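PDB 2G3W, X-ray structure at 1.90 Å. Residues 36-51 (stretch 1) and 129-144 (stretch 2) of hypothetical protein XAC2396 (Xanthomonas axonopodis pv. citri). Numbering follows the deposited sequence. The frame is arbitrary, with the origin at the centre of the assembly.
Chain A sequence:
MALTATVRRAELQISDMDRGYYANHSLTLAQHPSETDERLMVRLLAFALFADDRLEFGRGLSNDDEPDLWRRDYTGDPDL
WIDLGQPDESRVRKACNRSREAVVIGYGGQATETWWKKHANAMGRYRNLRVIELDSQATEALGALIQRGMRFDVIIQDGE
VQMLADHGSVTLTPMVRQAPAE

Stretch 1 (36-51) TDERLMVRLLAFALFA
Stretch 2, residues 129-144: LRVIELDSQATEALGA

Helix 37-49 of stretch 1 packs across stretch 2, in which strand 129-133 leads through Leu-134 and Asp-135 into a second helix starting at Ser-136. The helix axes approach to 7.8 Å with their N-to-C directions 99° apart, nearly perpendicular, and 624 Å² is buried over both sides. Each helix begins with a cap: Thr-36 OG1 (chi1 p) accepts from Arg-39 N at 3.0 Å, and Asp-135 OD1 (chi1 t) from Ala-138 N at 3.0 Å.

Leu-142 covers the most surface. Its CB points toward stretch 1, and with chi1 t and chi2 p it sets CD1 3.8 Å from CE of Met-41, a selenomethionine with all three chi angles m, and CD2 4.1 Å from Leu-45 CB. Buried and purely apolar, it suits a site lined by such side chains.

Glu-38 comes next. Its CA lies 3.8 Å from Gly-143 CA, the tightest point of the register; a CB on Gly-143 would fall 2.8 Å from Glu-38 CA, a clash, so the bare glycine lets the backbones meet. The Glu-38 CB leaves sideways, but chi1 and chi2, both t, extend the chain until OE2 lies 2.8 Å from Thr-139 OG1 (chi1 p). Thr-139 OG1 is also 3.0 Å from Ser-136 O, and which acceptor takes its proton is open. A water donates to Asp-37 OD2 (2.7 Å) and Gly-143 O (2.9 Å), bridging the stretches.

Farther along helix 37-49, Leu-45 (t, p) brings CD2 to 3.7 Å from CD1 of Leu-134 (m, t), while Val-42 CG2 meets Thr-139 CG2 at 3.8 Å. Leu-49 CD1 reaches Ile-132 CD1 at 4.1 Å. Just past the helix, Phe-50 (chi1 m, phi/psi -123/19) presents its ring edge to Arg-130, CZ to CD 3.8 Å.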

# COMPACT_ATOMS: atom_id res chain seq x y z
N THR A 36 -18.20 4.66 -20.93
CA THR A 36 -17.76 3.48 -21.71
C THR A 36 -18.10 2.22 -20.95
O THR A 36 -18.30 2.26 -19.72
CB THR A 36 -16.23 3.46 -21.95
OG1 THR A 36 -15.54 3.57 -20.69
CG2 THR A 36 -15.80 4.57 -22.90
N ASP A 37 -18.11 1.10 -21.66
CA ASP A 37 -18.22 -0.23 -21.02
C ASP A 37 -17.14 -0.46 -19.96
O ASP A 37 -17.41 -0.95 -18.87
CB ASP A 37 -18.14 -1.32 -22.08
CG ASP A 37 -19.35 -1.35 -22.98
OD1 ASP A 37 -20.34 -0.61 -22.75
OD2 ASP A 37 -19.32 -2.13 -23.92
N GLU A 38 -15.90 -0.10 -20.30
CA GLU A 38 -14.79 -0.14 -19.36
C GLU A 38 -15.08 0.65 -18.07
O GLU A 38 -14.92 0.12 -16.98
CB GLU A 38 -13.52 0.41 -20.02
CG GLU A 38 -12.29 0.46 -19.09
CD GLU A 38 -11.00 0.95 -19.79
OE1 GLU A 38 -11.07 1.53 -20.89
OE2 GLU A 38 -9.90 0.76 -19.23
N ARG A 39 -15.49 1.92 -18.18
CA ARG A 39 -15.78 2.74 -16.97
C ARG A 39 -16.91 2.13 -16.18
O ARG A 39 -16.84 2.07 -14.94
CB ARG A 39 -16.21 4.16 -17.35
CG ARG A 39 -16.17 5.13 -16.16
CD ARG A 39 -16.61 6.52 -16.61
NE ARG A 39 -16.50 7.50 -15.54
CZ ARG A 39 -17.30 7.57 -14.48
NH1 ARG A 39 -18.33 6.72 -14.34
NH2 ARG A 39 -17.09 8.53 -13.56
N LEU A 40 -17.95 1.63 -16.87
CA LEU A 40 -19.05 0.97 -16.13
C LEU A 40 -18.54 -0.22 -15.30
O LEU A 40 -18.92 -0.42 -14.13
CB LEU A 40 -20.18 0.54 -17.09
CG LEU A 40 -21.35 0.12 -16.20
CD1 LEU A 40 -22.52 1.02 -16.36
CD2 LEU A 40 -21.70 -1.36 -16.31
N MSE A 41 -17.67 -1.03 -15.89
CA MSE A 41 -17.16 -2.20 -15.18
C MSE A 41 -16.20 -1.80 -14.04
O MSE A 41 -16.13 -2.47 -13.01
CB MSE A 41 -16.53 -3.24 -16.16
CG MSE A 41 -17.52 -3.82 -17.20
SE MSE A 41 -18.91 -4.82 -16.30
CE MSE A 41 -17.80 -6.26 -15.64
N VAL A 42 -15.50 -0.70 -14.21
CA VAL A 42 -14.66 -0.15 -13.12
C VAL A 42 -15.59 0.29 -11.97
O VAL A 42 -15.26 0.05 -10.79
CB VAL A 42 -13.76 1.02 -13.55
CG1 VAL A 42 -13.04 1.68 -12.34
CG2 VAL A 42 -12.68 0.55 -14.54
N ARG A 43 -16.76 0.88 -12.30
CA ARG A 43 -17.70 1.23 -11.23
C ARG A 43 -18.24 -0.01 -10.52
O ARG A 43 -18.40 -0.03 -9.30
CB ARG A 43 -18.92 1.98 -11.76
CG ARG A 43 -18.73 3.39 -12.27
CD ARG A 43 -20.11 4.09 -11.98
NE ARG A 43 -21.06 3.81 -13.07
CZ ARG A 43 -22.36 3.59 -12.95
NH1 ARG A 43 -22.95 3.51 -11.76
NH2 ARG A 43 -23.06 3.38 -14.06
N LEU A 44 -18.57 -1.04 -11.30
CA LEU A 44 -19.00 -2.30 -10.71
C LEU A 44 -17.89 -2.89 -9.84
O LEU A 44 -18.13 -3.29 -8.70
CB LEU A 44 -19.42 -3.29 -11.80
CG LEU A 44 -19.99 -4.60 -11.28
CD1 LEU A 44 -21.29 -4.31 -10.49
CD2 LEU A 44 -20.19 -5.56 -12.42
N LEU A 45 -16.67 -2.94 -10.36
CA LEU A 45 -15.52 -3.39 -9.57
C LEU A 45 -15.37 -2.55 -8.28
O LEU A 45 -15.04 -3.10 -7.20
CB LEU A 45 -14.22 -3.38 -10.43
CG LEU A 45 -12.91 -3.69 -9.70
CD1 LEU A 45 -12.86 -5.06 -9.10
CD2 LEU A 45 -11.72 -3.46 -10.64
N ALA A 46 -15.56 -1.23 -8.39
CA ALA A 46 -15.42 -0.32 -7.24
C ALA A 46 -16.43 -0.65 -6.16
O ALA A 46 -16.10 -0.67 -4.96
CB ALA A 46 -15.56 1.13 -7.66
N PHE A 47 -17.66 -0.90 -6.57
CA PHE A 47 -18.65 -1.34 -5.63
C PHE A 47 -18.15 -2.60 -4.89
O PHE A 47 -18.20 -2.66 -3.66
CB PHE A 47 -20.02 -1.55 -6.33
CG PHE A 47 -21.15 -1.74 -5.35
CD1 PHE A 47 -21.26 -2.92 -4.66
CD2 PHE A 47 -22.07 -0.72 -5.09
CE1 PHE A 47 -22.29 -3.13 -3.71
CE2 PHE A 47 -23.12 -0.92 -4.15
CZ PHE A 47 -23.21 -2.11 -3.47
N ALA A 48 -17.62 -3.57 -5.63
CA ALA A 48 -17.14 -4.81 -5.02
C ALA A 48 -15.96 -4.59 -4.08
O ALA A 48 -15.86 -5.29 -3.05
CB ALA A 48 -16.80 -5.83 -6.09
N LEU A 49 -15.08 -3.65 -4.41
CA LEU A 49 -13.93 -3.35 -3.53
C LEU A 49 -14.36 -2.72 -2.18
O LEU A 49 -13.70 -2.90 -1.17
CB LEU A 49 -12.88 -2.48 -4.23
CG LEU A 49 -12.21 -3.10 -5.48
CD1 LEU A 49 -11.17 -2.13 -6.08
CD2 LEU A 49 -11.59 -4.45 -5.13
N PHE A 50 -15.49 -2.02 -2.19
CA PHE A 50 -15.92 -1.23 -1.05
C PHE A 50 -17.31 -1.62 -0.52
O PHE A 50 -17.93 -0.84 0.20
CB PHE A 50 -15.88 0.26 -1.42
CG PHE A 50 -14.49 0.77 -1.60
CD1 PHE A 50 -13.71 1.06 -0.48
CD2 PHE A 50 -13.92 0.84 -2.86
CE1 PHE A 50 -12.43 1.45 -0.63
CE2 PHE A 50 -12.63 1.23 -3.01
CZ PHE A 50 -11.88 1.55 -1.89
N ALA A 51 -17.78 -2.82 -0.88
CA ALA A 51 -19.18 -3.17 -0.82
C ALA A 51 -19.72 -3.16 0.60
O ALA A 51 -19.09 -3.67 1.54
CB ALA A 51 -19.43 -4.53 -1.47
N LEU A 129 -7.67 10.64 2.48
CA LEU A 129 -7.72 10.29 1.07
C LEU A 129 -7.12 8.92 0.82
O LEU A 129 -6.08 8.59 1.37
CB LEU A 129 -6.93 11.35 0.28
CG LEU A 129 -6.72 11.12 -1.23
CD1 LEU A 129 -8.05 11.02 -1.96
CD2 LEU A 129 -5.91 12.32 -1.76
N ARG A 130 -7.80 8.11 0.02
CA ARG A 130 -7.27 6.85 -0.48
C ARG A 130 -7.13 6.94 -2.01
O ARG A 130 -8.09 7.30 -2.71
CB ARG A 130 -8.24 5.69 -0.10
CG ARG A 130 -7.81 4.31 -0.60
CD ARG A 130 -8.88 3.23 -0.19
NE ARG A 130 -8.90 3.14 1.26
CZ ARG A 130 -8.01 2.47 2.00
NH1 ARG A 130 -7.02 1.78 1.44
NH2 ARG A 130 -8.11 2.51 3.30
N VAL A 131 -5.95 6.66 -2.55
CA VAL A 131 -5.77 6.70 -3.99
C VAL A 131 -5.35 5.32 -4.40
O VAL A 131 -4.40 4.74 -3.82
CB VAL A 131 -4.71 7.76 -4.46
CG1 VAL A 131 -4.52 7.67 -6.03
CG2 VAL A 131 -5.14 9.17 -4.06
N ILE A 132 -6.10 4.74 -5.33
CA ILE A 132 -5.71 3.46 -5.90
C ILE A 132 -5.60 3.51 -7.42
O ILE A 132 -6.25 4.34 -8.09
CB ILE A 132 -6.62 2.30 -5.46
CG1 ILE A 132 -7.93 2.32 -6.16
CG2 ILE A 132 -6.81 2.22 -3.88
CD1 ILE A 132 -8.51 0.95 -6.21
N GLU A 133 -4.74 2.65 -7.96
CA GLU A 133 -4.57 2.57 -9.40
C GLU A 133 -4.79 1.12 -9.85
O GLU A 133 -4.23 0.19 -9.24
CB GLU A 133 -3.18 3.01 -9.84
CG GLU A 133 -2.99 2.69 -11.31
CD GLU A 133 -1.80 3.35 -11.93
OE1 GLU A 133 -1.07 4.07 -11.21
OE2 GLU A 133 -1.60 3.18 -13.15
N LEU A 134 -5.59 0.97 -10.90
CA LEU A 134 -5.83 -0.32 -11.53
C LEU A 134 -5.12 -0.36 -12.88
O LEU A 134 -5.12 0.62 -13.61
CB LEU A 134 -7.32 -0.48 -11.76
CG LEU A 134 -8.23 -0.18 -10.57
CD1 LEU A 134 -9.75 -0.30 -10.99
CD2 LEU A 134 -7.89 -1.11 -9.39
N ASP A 135 -4.55 -1.51 -13.21
CA ASP A 135 -3.88 -1.72 -14.50
C ASP A 135 -4.88 -1.50 -15.62
O ASP A 135 -5.94 -2.12 -15.63
CB ASP A 135 -3.36 -3.16 -14.56
CG ASP A 135 -2.60 -3.45 -15.88
OD1 ASP A 135 -3.26 -3.73 -16.88
OD2 ASP A 135 -1.36 -3.40 -15.90
N SER A 136 -4.53 -0.64 -16.58
CA SER A 136 -5.47 -0.27 -17.65
C SER A 136 -5.78 -1.43 -18.59
O SER A 136 -6.85 -1.47 -19.20
CB SER A 136 -4.94 0.90 -18.48
OG SER A 136 -3.65 0.63 -18.97
N GLN A 137 -4.84 -2.35 -18.77
CA GLN A 137 -5.09 -3.47 -19.67
C GLN A 137 -6.12 -4.41 -19.04
O GLN A 137 -6.96 -4.98 -19.74
CB GLN A 137 -3.81 -4.20 -20.03
CG GLN A 137 -3.04 -3.47 -21.10
CD GLN A 137 -1.74 -4.13 -21.41
OE1 GLN A 137 -0.89 -4.31 -20.53
NE2 GLN A 137 -1.57 -4.50 -22.68
N ALA A 138 -6.07 -4.53 -17.72
CA ALA A 138 -7.03 -5.37 -16.98
C ALA A 138 -8.45 -4.79 -16.97
O ALA A 138 -9.43 -5.52 -17.20
CB ALA A 138 -6.51 -5.66 -15.54
N THR A 139 -8.57 -3.48 -16.74
CA THR A 139 -9.86 -2.80 -16.79
C THR A 139 -10.47 -2.91 -18.19
O THR A 139 -11.68 -3.13 -18.35
CB THR A 139 -9.78 -1.32 -16.28
OG1 THR A 139 -8.80 -0.59 -17.03
CG2 THR A 139 -9.34 -1.30 -14.81
N GLU A 140 -9.62 -2.81 -19.21
CA GLU A 140 -10.11 -2.90 -20.58
C GLU A 140 -10.62 -4.32 -20.91
O GLU A 140 -11.64 -4.48 -21.60
CB GLU A 140 -9.04 -2.44 -21.55
CG GLU A 140 -9.53 -2.32 -22.98
CD GLU A 140 -8.47 -1.72 -23.87
OE1 GLU A 140 -7.43 -1.27 -23.32
OE2 GLU A 140 -8.66 -1.70 -25.10
N ALA A 141 -9.92 -5.33 -20.39
CA ALA A 141 -10.39 -6.72 -20.44
C ALA A 141 -11.68 -6.89 -19.65
O ALA A 141 -12.57 -7.65 -20.04
CB ALA A 141 -9.31 -7.66 -19.89
N LEU A 142 -11.80 -6.17 -18.53
CA LEU A 142 -13.03 -6.28 -17.71
C LEU A 142 -14.22 -5.68 -18.40
O LEU A 142 -15.31 -6.22 -18.34
CB LEU A 142 -12.83 -5.69 -16.32
CG LEU A 142 -13.90 -5.89 -15.24
CD1 LEU A 142 -14.23 -7.38 -14.90
CD2 LEU A 142 -13.41 -5.14 -13.99
N GLY A 143 -14.00 -4.56 -19.09
CA GLY A 143 -15.05 -3.94 -19.89
C GLY A 143 -15.58 -4.87 -20.96
O GLY A 143 -16.72 -4.75 -21.36
N ALA A 144 -14.77 -5.80 -21.43
CA ALA A 144 -15.22 -6.72 -22.48
C ALA A 144 -16.16 -7.79 -21.94
O ALA A 144 -16.82 -8.49 -22.72
CB ALA A 144 -14.01 -7.36 -23.21
O HOH W 1 -17.23 -3.87 -24.10